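PDB 2Z5L: tylactone synthase starter module and modules 1 & 2 from Streptomyces fradiae, which probably reduces the beta-keto group of a polyketide intermediate with its first ketoreductase, setting hydroxyl chirality during tylosin biosynthesis. Local coordinates for residues V53-T58 against S111-V116; P117-V122 against P158-A163; R141-T146 against G182-P187; R148-V153 against Q232-A237. One frame throughout, in Å; residues are numbered along the deposited sequence.

Contact 1 of 4, residues V53-T58 against S111-V116; sequences VAPPTT and SLLGLV
Val53 and Ser111 form a parallel bridge where two neighbouring strands run out, their CA atoms 4.7 Å apart, and just past it Leu112 N gives its hydrogen to Val53 O over 2.7 Å, almost in line with the carbonyl bond (C=O...N 174°). Beyond this bond the backbones part, one into a turn through Pro55 and Pro56 and the other into a short helical bend, and side chains take over. Ala54 CB lies against Leu112 CB at 3.8 Å, with Leu112 CD1 close by. The ring of Pro55 does most of the remaining work. Pro55 CG rests 3.7 Å from Val116 CG2, the two side chains passing head to tail, while CG and CD of Pro55 both touch Leu113 CD2 at 3.9 Å in an oblique crossing. Leu113 presents that methyl because its CG stands beside the backbone N, anti to the carbonyl carbon (chi1 -60°). The bend carrying Leu113 has a bond of its own: Ser111 OG accepts from Leu113 N at 3.2 Å, an ST turn at the point where the chain leaves the strand. The contact is almost wholly apolar and mostly buried, with the single backbone bond at its base. Leu113 continues onto helix 119-135 at Thr124, Ser125 and Leu128, and Leu112 packs on Leu63 and Leu66 of helix 60-71. Strand 140-147 pairs with the other edge of Ser111, whose backbone bonds to Trp143 and Leu145.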
loop_
_atom_site.group_PDB
_atom_site.type_symbol
_atom_site.label_atom_id
_atom_site.label_comp_id
_atom_site.label_asym_id
_atom_site.label_seq_id
_atom_site.Cartn_x
_atom_site.Cartn_y
_atom_site.Cartn_z
ATOM N N VAL A 53 15.331 11.896 14.623
ATOM C CA VAL A 53 15.810 12.260 13.288
ATOM C C VAL A 53 14.728 13.104 12.630
ATOM O O VAL A 53 13.579 12.681 12.534
ATOM C CB VAL A 53 16.042 11.020 12.406
ATOM C CG1 VAL A 53 16.646 11.440 11.077
ATOM C CG2 VAL A 53 16.954 10.027 13.125
ATOM N N ALA A 54 15.093 14.293 12.168
ATOM C CA ALA A 54 14.117 15.169 11.537
ATOM C C ALA A 54 14.713 16.024 10.425
ATOM O O ALA A 54 15.918 16.289 10.420
ATOM C CB ALA A 54 13.495 16.067 12.589
ATOM N N PRO A 55 13.870 16.476 9.473
ATOM C CA PRO A 55 14.312 17.314 8.353
ATOM C C PRO A 55 14.827 18.645 8.883
ATOM O O PRO A 55 14.463 19.061 9.971
ATOM C CB PRO A 55 13.045 17.500 7.527
ATOM C CG PRO A 55 12.240 16.304 7.849
ATOM C CD PRO A 55 12.449 16.134 9.329
ATOM N N PRO A 56 15.664 19.338 8.099
ATOM C CA PRO A 56 16.242 20.630 8.477
ATOM C C PRO A 56 15.224 21.585 9.092
ATOM O O PRO A 56 14.367 22.130 8.395
ATOM C CB PRO A 56 16.803 21.147 7.159
ATOM C CG PRO A 56 17.199 19.887 6.459
ATOM C CD PRO A 56 16.010 19.006 6.705
ATOM N N THR A 57 15.335 21.781 10.404
ATOM C CA THR A 57 14.441 22.666 11.147
ATOM C C THR A 57 12.974 22.415 10.807
ATOM O O THR A 57 12.244 23.330 10.414
ATOM C CB THR A 57 14.773 24.154 10.869
ATOM O OG1 THR A 57 14.646 24.426 9.465
ATOM C CG2 THR A 57 16.187 24.474 11.321
ATOM N N THR A 58 12.547 21.166 10.959
ATOM C CA THR A 58 11.168 20.801 10.666
ATOM C C THR A 58 10.196 21.578 11.551
ATOM O O THR A 58 9.132 22.008 11.096
ATOM C CB THR A 58 10.921 19.295 10.884
ATOM O OG1 THR A 58 9.528 19.009 10.680
ATOM C CG2 THR A 58 11.320 18.889 12.296
ATOM N N SER A 111 12.084 8.579 13.843
ATOM C CA SER A 111 12.129 9.371 12.618
ATOM C C SER A 111 10.926 10.282 12.398
ATOM O O SER A 111 9.775 9.844 12.448
ATOM C CB SER A 111 12.260 8.442 11.406
ATOM O OG SER A 111 12.143 9.159 10.193
ATOM N N LEU A 112 11.209 11.554 12.151
ATOM C CA LEU A 112 10.169 12.525 11.884
ATOM C C LEU A 112 10.162 12.846 10.385
ATOM O O LEU A 112 9.431 13.727 9.930
ATOM C CB LEU A 112 10.419 13.802 12.695
ATOM C CG LEU A 112 10.315 13.614 14.219
ATOM C CD1 LEU A 112 10.632 14.926 14.941
ATOM C CD2 LEU A 112 8.913 13.136 14.576
ATOM N N LEU A 113 10.955 12.117 9.607
ATOM C CA LEU A 113 11.017 12.373 8.174
ATOM C C LEU A 113 9.655 12.211 7.513
ATOM O O LEU A 113 9.349 12.896 6.538
ATOM C CB LEU A 113 12.019 11.435 7.501
ATOM C CG LEU A 113 13.468 11.516 7.985
ATOM C CD1 LEU A 113 14.257 10.447 7.288
ATOM C CD2 LEU A 113 14.059 12.912 7.709
ATOM N N GLY A 114 8.832 11.319 8.057
ATOM C CA GLY A 114 7.517 11.081 7.485
ATOM C C GLY A 114 6.495 12.188 7.678
ATOM O O GLY A 114 5.398 12.120 7.125
ATOM N N LEU A 115 6.832 13.209 8.459
ATOM C CA LEU A 115 5.890 14.310 8.679
ATOM C C LEU A 115 5.865 15.261 7.488
ATOM O O LEU A 115 5.031 16.173 7.414
ATOM C CB LEU A 115 6.241 15.071 9.962
ATOM C CG LEU A 115 6.074 14.242 11.254
ATOM C CD1 LEU A 115 6.441 15.080 12.474
ATOM C CD2 LEU A 115 4.653 13.754 11.373
ATOM N N VAL A 116 6.785 15.049 6.555
ATOM C CA VAL A 116 6.853 15.874 5.350
ATOM C C VAL A 116 6.042 15.185 4.257
ATOM O O VAL A 116 6.392 14.095 3.818
ATOM C CB VAL A 116 8.298 16.053 4.852
ATOM C CG1 VAL A 116 8.298 16.824 3.535
ATOM C CG2 VAL A 116 9.120 16.791 5.896
#

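Contact 2 of 4, residues P117-V122 against P158-A163; sequences PSTDAV and PQDAGA
Val122, with chi1 -174°, turns CG1 anti to the backbone N and holds CG2 beside that N, facing Ala161 O. The result is a contact of 3.6 Å between Val122 CG2 and Ala161 O, carbon against a carbonyl oxygen with no hydrogen bond. Ser118, at chi1 78°, turns OG to the N-terminal turn of its own helix, leaving its backbone N against Ala161 CB. The main meeting is therefore between that methyl and the backbone in front of helix 119-135. Ala161 CB sits 3.2 Å from Ser118 N, a close approach, and 3.6 Å from Pro117 CA, so Ala161 gives up far more surface than any other residue here. Ser118 is the N-cap of its helix, and its OG accepts from Ala121 N over 3.0 Å at an N-H...O angle of 142°. Each helix follows a parallel strand after a connecting loop, helix 119-135 coming after strand 107-111 and helix 160-175 after strand 140-147, as in the successive beta-alpha units of a Rossmann-like fold; their first turns meet beyond the C-terminal ends of the strands. Thr119 OG1 comes no closer than 4.3 Å to Asp160 OD1, too far for a hydrogen bond. Asp160 OD1 is instead engaged by Gln164 NE2, one turn further along its own helix. Phe359 of helix 356-376 packs on Thr119 and Val122, Arg363 adds to Thr119, and helix 402-419 places Ala410 on Asp160 and Ala413 on Ala163.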
loop_
_atom_site.group_PDB
_atom_site.type_symbol
_atom_site.label_atom_id
_atom_site.label_comp_id
_atom_site.label_asym_id
_atom_site.label_seq_id
_atom_site.Cartn_x
_atom_site.Cartn_y
_atom_site.Cartn_z
ATOM N N PRO A 117 4.935 15.815 3.818
ATOM C CA PRO A 117 4.055 15.274 2.772
ATOM C C PRO A 117 4.701 15.246 1.391
ATOM O O PRO A 117 4.418 16.096 0.553
ATOM C CB PRO A 117 2.857 16.225 2.796
ATOM C CG PRO A 117 2.870 16.774 4.182
ATOM C CD PRO A 117 4.333 17.013 4.429
ATOM N N SER A 118 5.566 14.276 1.144
ATOM C CA SER A 118 6.200 14.192 -0.159
ATOM C C SER A 118 6.758 12.800 -0.349
ATOM O O SER A 118 7.106 12.122 0.620
ATOM C CB SER A 118 7.338 15.205 -0.268
ATOM O OG SER A 118 8.487 14.736 0.419
ATOM N N THR A 119 6.848 12.383 -1.603
ATOM C CA THR A 119 7.382 11.073 -1.917
ATOM C C THR A 119 8.865 11.064 -1.591
ATOM O O THR A 119 9.431 10.030 -1.244
ATOM C CB THR A 119 7.185 10.732 -3.390
ATOM O OG1 THR A 119 5.789 10.784 -3.707
ATOM C CG2 THR A 119 7.698 9.333 -3.666
ATOM N N ASP A 120 9.496 12.225 -1.702
ATOM C CA ASP A 120 10.912 12.342 -1.393
ATOM C C ASP A 120 11.126 11.915 0.048
ATOM O O ASP A 120 12.149 11.324 0.390
ATOM C CB ASP A 120 11.376 13.785 -1.573
ATOM C CG ASP A 120 12.023 14.021 -2.910
ATOM O OD1 ASP A 120 11.557 13.411 -3.902
ATOM O OD2 ASP A 120 12.989 14.825 -2.968
ATOM N N ALA A 121 10.151 12.234 0.889
ATOM C CA ALA A 121 10.214 11.887 2.300
ATOM C C ALA A 121 10.223 10.373 2.435
ATOM O O ALA A 121 10.952 9.830 3.255
ATOM C CB ALA A 121 9.015 12.483 3.042
ATOM N N VAL A 122 9.377 9.708 1.650
ATOM C CA VAL A 122 9.298 8.249 1.657
ATOM C C VAL A 122 10.627 7.673 1.193
ATOM O O VAL A 122 11.145 6.713 1.768
ATOM C CB VAL A 122 8.195 7.751 0.734
ATOM C CG1 VAL A 122 8.038 6.228 0.880
ATOM C CG2 VAL A 122 6.899 8.448 1.085
ATOM N N PRO A 158 -6.746 9.578 4.278
ATOM C CA PRO A 158 -5.332 9.202 4.185
ATOM C C PRO A 158 -4.597 9.998 3.110
ATOM O O PRO A 158 -5.001 10.001 1.951
ATOM C CB PRO A 158 -5.399 7.717 3.852
ATOM C CG PRO A 158 -6.647 7.640 2.999
ATOM C CD PRO A 158 -7.620 8.514 3.742
ATOM N N GLN A 159 -3.518 10.676 3.487
ATOM C CA GLN A 159 -2.762 11.447 2.506
ATOM C C GLN A 159 -1.679 10.514 1.925
ATOM O O GLN A 159 -1.145 9.655 2.626
ATOM C CB GLN A 159 -2.150 12.690 3.171
ATOM C CG GLN A 159 -1.808 13.824 2.199
ATOM C CD GLN A 159 -3.032 14.637 1.734
ATOM O OE1 GLN A 159 -4.090 14.088 1.412
ATOM N NE2 GLN A 159 -2.873 15.956 1.687
ATOM N N ASP A 160 -1.373 10.689 0.643
ATOM C CA ASP A 160 -0.404 9.843 -0.064
ATOM C C ASP A 160 0.926 9.536 0.639
ATOM O O ASP A 160 1.191 8.391 1.029
ATOM C CB ASP A 160 -0.125 10.434 -1.450
ATOM C CG ASP A 160 0.628 9.466 -2.354
ATOM O OD1 ASP A 160 1.842 9.665 -2.574
ATOM O OD2 ASP A 160 -0.007 8.502 -2.825
ATOM N N ALA A 161 1.761 10.557 0.790
ATOM C CA ALA A 161 3.061 10.406 1.436
ATOM C C ALA A 161 3.012 9.499 2.669
ATOM O O ALA A 161 3.771 8.532 2.769
ATOM C CB ALA A 161 3.623 11.787 1.806
ATOM N N GLY A 162 2.117 9.788 3.607
ATOM C CA GLY A 162 2.029 8.958 4.799
ATOM C C GLY A 162 1.565 7.531 4.555
ATOM O O GLY A 162 2.064 6.596 5.188
ATOM N N ALA A 163 0.597 7.351 3.658
ATOM C CA ALA A 163 0.083 6.011 3.359
ATOM C C ALA A 163 1.171 5.109 2.780
ATOM O O ALA A 163 1.214 3.914 3.064
ATOM C CB ALA A 163 -1.098 6.106 2.383
#

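Contact 3 of 4, residues R141-T146 against G182-P187; sequences RVWALT and GLIDLP
Gly182, Thr146 and Ile184 bury the most surface between these parallel strands, whose axes approach to 4.7 Å and differ in direction by 20°. Gly182, having no side chain, lets its backbone lie flat against the indole of Trp143. Its N is centred over one face of the ring system, and Gly182 CA stands 3.6 Å from the centroid of the six-membered ring of Trp143, only 18° off the normal, a CH-pi contact. Ile184 lies on the sheet face that carries Trp143 and Leu145: Ile184 CD1 meets Trp143 CE3 at 3.4 Å, obliquely to the ring. Leu145 lies alongside Ile184, pointing the same way, with Leu145 CD2 3.4 Å from Ile184 CB, tighter than normal van der Waals packing. Thr146 works on the reverse face, with Ala144, Leu183 and Asp185. With chi1 69° Thr146 OG1 lies between the backbone N and the carbonyl carbon, from where it donates to Asp185 OD1 over 2.6 Å, and that oxygen receives it on its anti lone pair. Thr146 OG1 also bonds Trp166 NE1, and Asp185 OD1 receives Ala149 N, so both buried oxygens have second partners. The backbone ladder is regular, ending with Leu186 N to Thr146 O at 2.7 Å. Helix 160-175 connects the two strands, making this the strand pair of a beta-alpha-beta crossover, the repeating element of a Rossmann-like sheet.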
loop_
_atom_site.group_PDB
_atom_site.type_symbol
_atom_site.label_atom_id
_atom_site.label_comp_id
_atom_site.label_asym_id
_atom_site.label_seq_id
_atom_site.Cartn_x
_atom_site.Cartn_y
_atom_site.Cartn_z
ATOM N N ARG A 141 16.021 0.209 17.282
ATOM C CA ARG A 141 14.613 0.142 16.899
ATOM C C ARG A 141 14.245 1.388 16.107
ATOM O O ARG A 141 14.425 2.512 16.580
ATOM C CB ARG A 141 13.702 0.040 18.134
ATOM C CG ARG A 141 13.744 -1.308 18.856
ATOM C CD ARG A 141 13.231 -2.425 17.967
ATOM N NE ARG A 141 13.459 -3.740 18.551
ATOM C CZ ARG A 141 13.081 -4.883 17.986
ATOM N NH1 ARG A 141 12.454 -4.871 16.821
ATOM N NH2 ARG A 141 13.334 -6.045 18.581
ATOM N N VAL A 142 13.723 1.188 14.903
ATOM C CA VAL A 142 13.345 2.315 14.065
ATOM C C VAL A 142 11.850 2.535 14.097
ATOM O O VAL A 142 11.075 1.655 13.743
ATOM C CB VAL A 142 13.785 2.107 12.602
ATOM C CG1 VAL A 142 13.466 3.367 11.784
ATOM C CG2 VAL A 142 15.280 1.806 12.546
ATOM N N TRP A 143 11.445 3.716 14.536
ATOM C CA TRP A 143 10.036 4.033 14.590
ATOM C C TRP A 143 9.769 5.193 13.645
ATOM O O TRP A 143 10.460 6.204 13.688
ATOM C CB TRP A 143 9.626 4.396 16.015
ATOM C CG TRP A 143 9.444 3.202 16.889
ATOM C CD1 TRP A 143 10.413 2.494 17.531
ATOM C CD2 TRP A 143 8.206 2.550 17.184
ATOM N NE1 TRP A 143 9.856 1.437 18.214
ATOM C CE2 TRP A 143 8.500 1.450 18.016
ATOM C CE3 TRP A 143 6.874 2.792 16.825
ATOM C CZ2 TRP A 143 7.505 0.586 18.497
ATOM C CZ3 TRP A 143 5.888 1.938 17.300
ATOM C CH2 TRP A 143 6.210 0.847 18.130
ATOM N N ALA A 144 8.780 5.037 12.773
ATOM C CA ALA A 144 8.460 6.087 11.834
ATOM C C ALA A 144 7.169 6.777 12.240
ATOM O O ALA A 144 6.108 6.149 12.314
ATOM C CB ALA A 144 8.336 5.523 10.426
ATOM N N LEU A 145 7.265 8.073 12.512
ATOM C CA LEU A 145 6.095 8.852 12.887
ATOM C C LEU A 145 5.535 9.493 11.633
ATOM O O LEU A 145 6.283 9.882 10.743
ATOM C CB LEU A 145 6.467 9.932 13.900
ATOM C CG LEU A 145 7.085 9.412 15.203
ATOM C CD1 LEU A 145 7.302 10.587 16.149
ATOM C CD2 LEU A 145 6.193 8.378 15.827
ATOM N N THR A 146 4.213 9.586 11.558
ATOM C CA THR A 146 3.548 10.185 10.404
ATOM C C THR A 146 2.323 10.952 10.872
ATOM O O THR A 146 2.003 10.959 12.062
ATOM C CB THR A 146 3.083 9.120 9.397
ATOM O OG1 THR A 146 2.003 8.367 9.961
ATOM C CG2 THR A 146 4.226 8.173 9.055
ATOM N N GLY A 182 8.324 0.291 14.677
ATOM C CA GLY A 182 6.927 0.434 14.313
ATOM C C GLY A 182 6.561 1.770 13.693
ATOM O O GLY A 182 7.413 2.639 13.480
ATOM N N LEU A 183 5.266 1.920 13.415
ATOM C CA LEU A 183 4.693 3.131 12.815
ATOM C C LEU A 183 3.685 3.749 13.785
ATOM O O LEU A 183 2.870 3.040 14.368
ATOM C CB LEU A 183 3.969 2.777 11.507
ATOM C CG LEU A 183 4.814 2.341 10.299
ATOM C CD1 LEU A 183 4.106 1.239 9.517
ATOM C CD2 LEU A 183 5.070 3.566 9.426
ATOM N N ILE A 184 3.741 5.064 13.956
ATOM C CA ILE A 184 2.826 5.757 14.853
ATOM C C ILE A 184 2.267 6.989 14.144
ATOM O O ILE A 184 3.026 7.857 13.711
ATOM C CB ILE A 184 3.550 6.221 16.124
ATOM C CG1 ILE A 184 4.163 5.021 16.849
ATOM C CG2 ILE A 184 2.582 6.963 17.028
ATOM C CD1 ILE A 184 5.100 5.411 18.013
ATOM N N ASP A 185 0.944 7.076 14.032
ATOM C CA ASP A 185 0.316 8.208 13.350
ATOM C C ASP A 185 -0.130 9.299 14.332
ATOM O O ASP A 185 -0.996 9.073 15.175
ATOM C CB ASP A 185 -0.883 7.717 12.531
ATOM C CG ASP A 185 -1.285 8.692 11.449
ATOM O OD1 ASP A 185 -0.443 9.004 10.572
ATOM O OD2 ASP A 185 -2.446 9.142 11.463
ATOM N N LEU A 186 0.461 10.482 14.207
ATOM C CA LEU A 186 0.132 11.586 15.090
ATOM C C LEU A 186 -1.087 12.379 14.639
ATOM O O LEU A 186 -1.428 12.404 13.457
ATOM C CB LEU A 186 1.336 12.523 15.236
ATOM C CG LEU A 186 2.582 11.868 15.831
ATOM C CD1 LEU A 186 3.627 12.928 16.106
ATOM C CD2 LEU A 186 2.222 11.128 17.116
ATOM N N PRO A 187 -1.776 13.024 15.596
ATOM C CA PRO A 187 -2.971 13.839 15.359
ATOM C C PRO A 187 -2.727 14.991 14.386
ATOM O O PRO A 187 -3.401 15.103 13.362
ATOM C CB PRO A 187 -3.322 14.337 16.755
ATOM C CG PRO A 187 -2.899 13.194 17.626
ATOM C CD PRO A 187 -1.562 12.823 17.044
#

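Contact 4 of 4, residues R148-V153 against Q232-A237; sequences RAVAVV and QVAVRA
Ala234 is the first residue of strand 232-236 to touch the loop 148-153: Ala234 CB points at the loop and meets Val152 CG2 at 3.6 Å. Val150 CG2 approaches the same methyl more loosely, at 4.4 Å. Trp33 of strand 28-35 touches all three of these side chains and completes the small apolar cluster. Val235 makes no side-chain contact with residues 148-153, but its carbonyl matters, because Val235 O accepts from Arg236 NH1 over 3.0 Å, with the oxygen close to the guanidinium plane. The same donor stands well above the carbonyl plane of Val235, 64° out of it. Arg236 can fold back this way because its chain bends at CB-CG (chi2 -72°) before running out to the guanidinium. Val152 CG2 then lies over one face of that group, 4.1 Å from the guanidinium plane of Arg236, nearer its periphery than its centre. Val150 O sits at the edge, 3.1 Å from Arg236 NH2, at an angle too poor for a hydrogen bond. The real partners of NH2 are carboxylates: Asp185 of strand 180-186 and Glu156, whose OE1 also receives the backbone N atoms of Val152 and Val153. Arg236 is thus a buried cation held between two acids, with a valine over one face, and its charge is probably balanced within the protein; through Glu156 that network also ties the loop to the strand.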
loop_
_atom_site.group_PDB
_atom_site.type_symbol
_atom_site.label_atom_id
_atom_site.label_comp_id
_atom_site.label_asym_id
_atom_site.label_seq_id
_atom_site.Cartn_x
_atom_site.Cartn_y
_atom_site.Cartn_z
ATOM N N ARG A 148 -1.808 11.914 9.439
ATOM C CA ARG A 148 -2.876 11.803 8.456
ATOM C C ARG A 148 -2.560 10.694 7.454
ATOM O O ARG A 148 -3.087 10.673 6.339
ATOM C CB ARG A 148 -3.082 13.148 7.730
ATOM C CG ARG A 148 -4.264 13.976 8.259
ATOM C CD ARG A 148 -4.329 15.388 7.669
ATOM N NE ARG A 148 -4.355 15.406 6.208
ATOM C CZ ARG A 148 -5.343 14.929 5.460
ATOM N NH1 ARG A 148 -5.257 14.992 4.134
ATOM N NH2 ARG A 148 -6.416 14.392 6.034
ATOM N N ALA A 149 -1.700 9.765 7.863
ATOM C CA ALA A 149 -1.324 8.651 7.002
ATOM C C ALA A 149 -2.506 7.707 6.812
ATOM O O ALA A 149 -2.699 7.143 5.734
ATOM C CB ALA A 149 -0.148 7.891 7.608
ATOM N N VAL A 150 -3.297 7.547 7.865
ATOM C CA VAL A 150 -4.449 6.658 7.830
ATOM C C VAL A 150 -5.683 7.326 8.433
ATOM O O VAL A 150 -5.576 8.058 9.412
ATOM C CB VAL A 150 -4.158 5.379 8.618
ATOM C CG1 VAL A 150 -3.059 4.572 7.930
ATOM C CG2 VAL A 150 -3.725 5.750 10.027
ATOM N N ALA A 151 -6.851 7.059 7.848
ATOM C CA ALA A 151 -8.112 7.623 8.330
ATOM C C ALA A 151 -8.747 6.685 9.356
ATOM O O ALA A 151 -9.251 5.621 9.003
ATOM C CB ALA A 151 -9.059 7.839 7.164
ATOM N N VAL A 152 -8.713 7.082 10.627
ATOM C CA VAL A 152 -9.278 6.269 11.708
ATOM C C VAL A 152 -10.651 6.757 12.181
ATOM O O VAL A 152 -11.496 5.955 12.580
ATOM C CB VAL A 152 -8.339 6.242 12.934
ATOM C CG1 VAL A 152 -8.939 5.365 14.024
ATOM C CG2 VAL A 152 -6.964 5.741 12.530
ATOM N N VAL A 153 -10.856 8.071 12.141
ATOM C CA VAL A 153 -12.113 8.685 12.567
ATOM C C VAL A 153 -12.805 9.372 11.383
ATOM O O VAL A 153 -12.148 9.790 10.428
ATOM C CB VAL A 153 -11.867 9.731 13.694
ATOM C CG1 VAL A 153 -11.165 9.074 14.875
ATOM C CG2 VAL A 153 -11.033 10.901 13.168
ATOM N N GLN A 232 1.922 -0.670 14.843
ATOM C CA GLN A 232 1.038 0.014 13.904
ATOM C C GLN A 232 -0.079 0.648 14.729
ATOM O O GLN A 232 -1.143 0.053 14.916
ATOM C CB GLN A 232 0.433 -0.973 12.890
ATOM C CG GLN A 232 1.401 -1.498 11.832
ATOM C CD GLN A 232 0.695 -2.314 10.757
ATOM O OE1 GLN A 232 -0.187 -1.811 10.058
ATOM N NE2 GLN A 232 1.078 -3.569 10.624
ATOM N N VAL A 233 0.174 1.858 15.221
ATOM C CA VAL A 233 -0.780 2.567 16.066
ATOM C C VAL A 233 -1.092 3.975 15.564
ATOM O O VAL A 233 -0.259 4.622 14.935
ATOM C CB VAL A 233 -0.235 2.654 17.517
ATOM C CG1 VAL A 233 -1.258 3.302 18.442
ATOM C CG2 VAL A 233 0.129 1.260 18.010
ATOM N N ALA A 234 -2.305 4.439 15.837
ATOM C CA ALA A 234 -2.724 5.768 15.432
ATOM C C ALA A 234 -3.143 6.526 16.682
ATOM O O ALA A 234 -4.087 6.133 17.369
ATOM C CB ALA A 234 -3.888 5.677 14.461
ATOM N N VAL A 235 -2.433 7.602 16.985
ATOM C CA VAL A 235 -2.750 8.395 18.161
ATOM C C VAL A 235 -3.741 9.499 17.827
ATOM O O VAL A 235 -3.489 10.338 16.963
ATOM C CB VAL A 235 -1.479 9.028 18.760
ATOM C CG1 VAL A 235 -1.841 9.889 19.959
ATOM C CG2 VAL A 235 -0.501 7.935 19.164
ATOM N N ARG A 236 -4.868 9.491 18.530
ATOM C CA ARG A 236 -5.921 10.481 18.339
ATOM C C ARG A 236 -6.352 11.005 19.707
ATOM O O ARG A 236 -6.013 10.413 20.738
ATOM C CB ARG A 236 -7.116 9.840 17.623
ATOM C CG ARG A 236 -6.842 9.431 16.179
ATOM C CD ARG A 236 -6.729 10.653 15.280
ATOM N NE ARG A 236 -6.516 10.292 13.878
ATOM C CZ ARG A 236 -5.375 9.819 13.385
ATOM N NH1 ARG A 236 -4.323 9.644 14.173
ATOM N NH2 ARG A 236 -5.287 9.516 12.099
ATOM N N ALA A 237 -7.091 12.114 19.713
ATOM C CA ALA A 237 -7.574 12.707 20.962
ATOM C C ALA A 237 -8.381 11.671 21.732
ATOM O O ALA A 237 -8.358 11.624 22.961
ATOM C CB ALA A 237 -8.438 13.925 20.668
#

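Contacts 1, 3 and 4 follow one another across neighbouring strands of a Rossmann-like sheet. Contact 3 lies between contacts 1 and 4, its centre about 12 Å from that of contact 1 and about 11 Å from that of contact 4. Backbone pairing continues through it, with Ser111 N 2.9 Å from Trp143 O on one side and Asp185 O 2.7 Å from Val235 N on the other. Contact 2 joins helix starts beyond the strand ends and meets contact 4 where Gln159 N approaches Arg148 O at 2.9 Å. The Rossmann-type glycine pattern, which probably binds the cofactor, follows strand 261-265; none of the eight segments contains it.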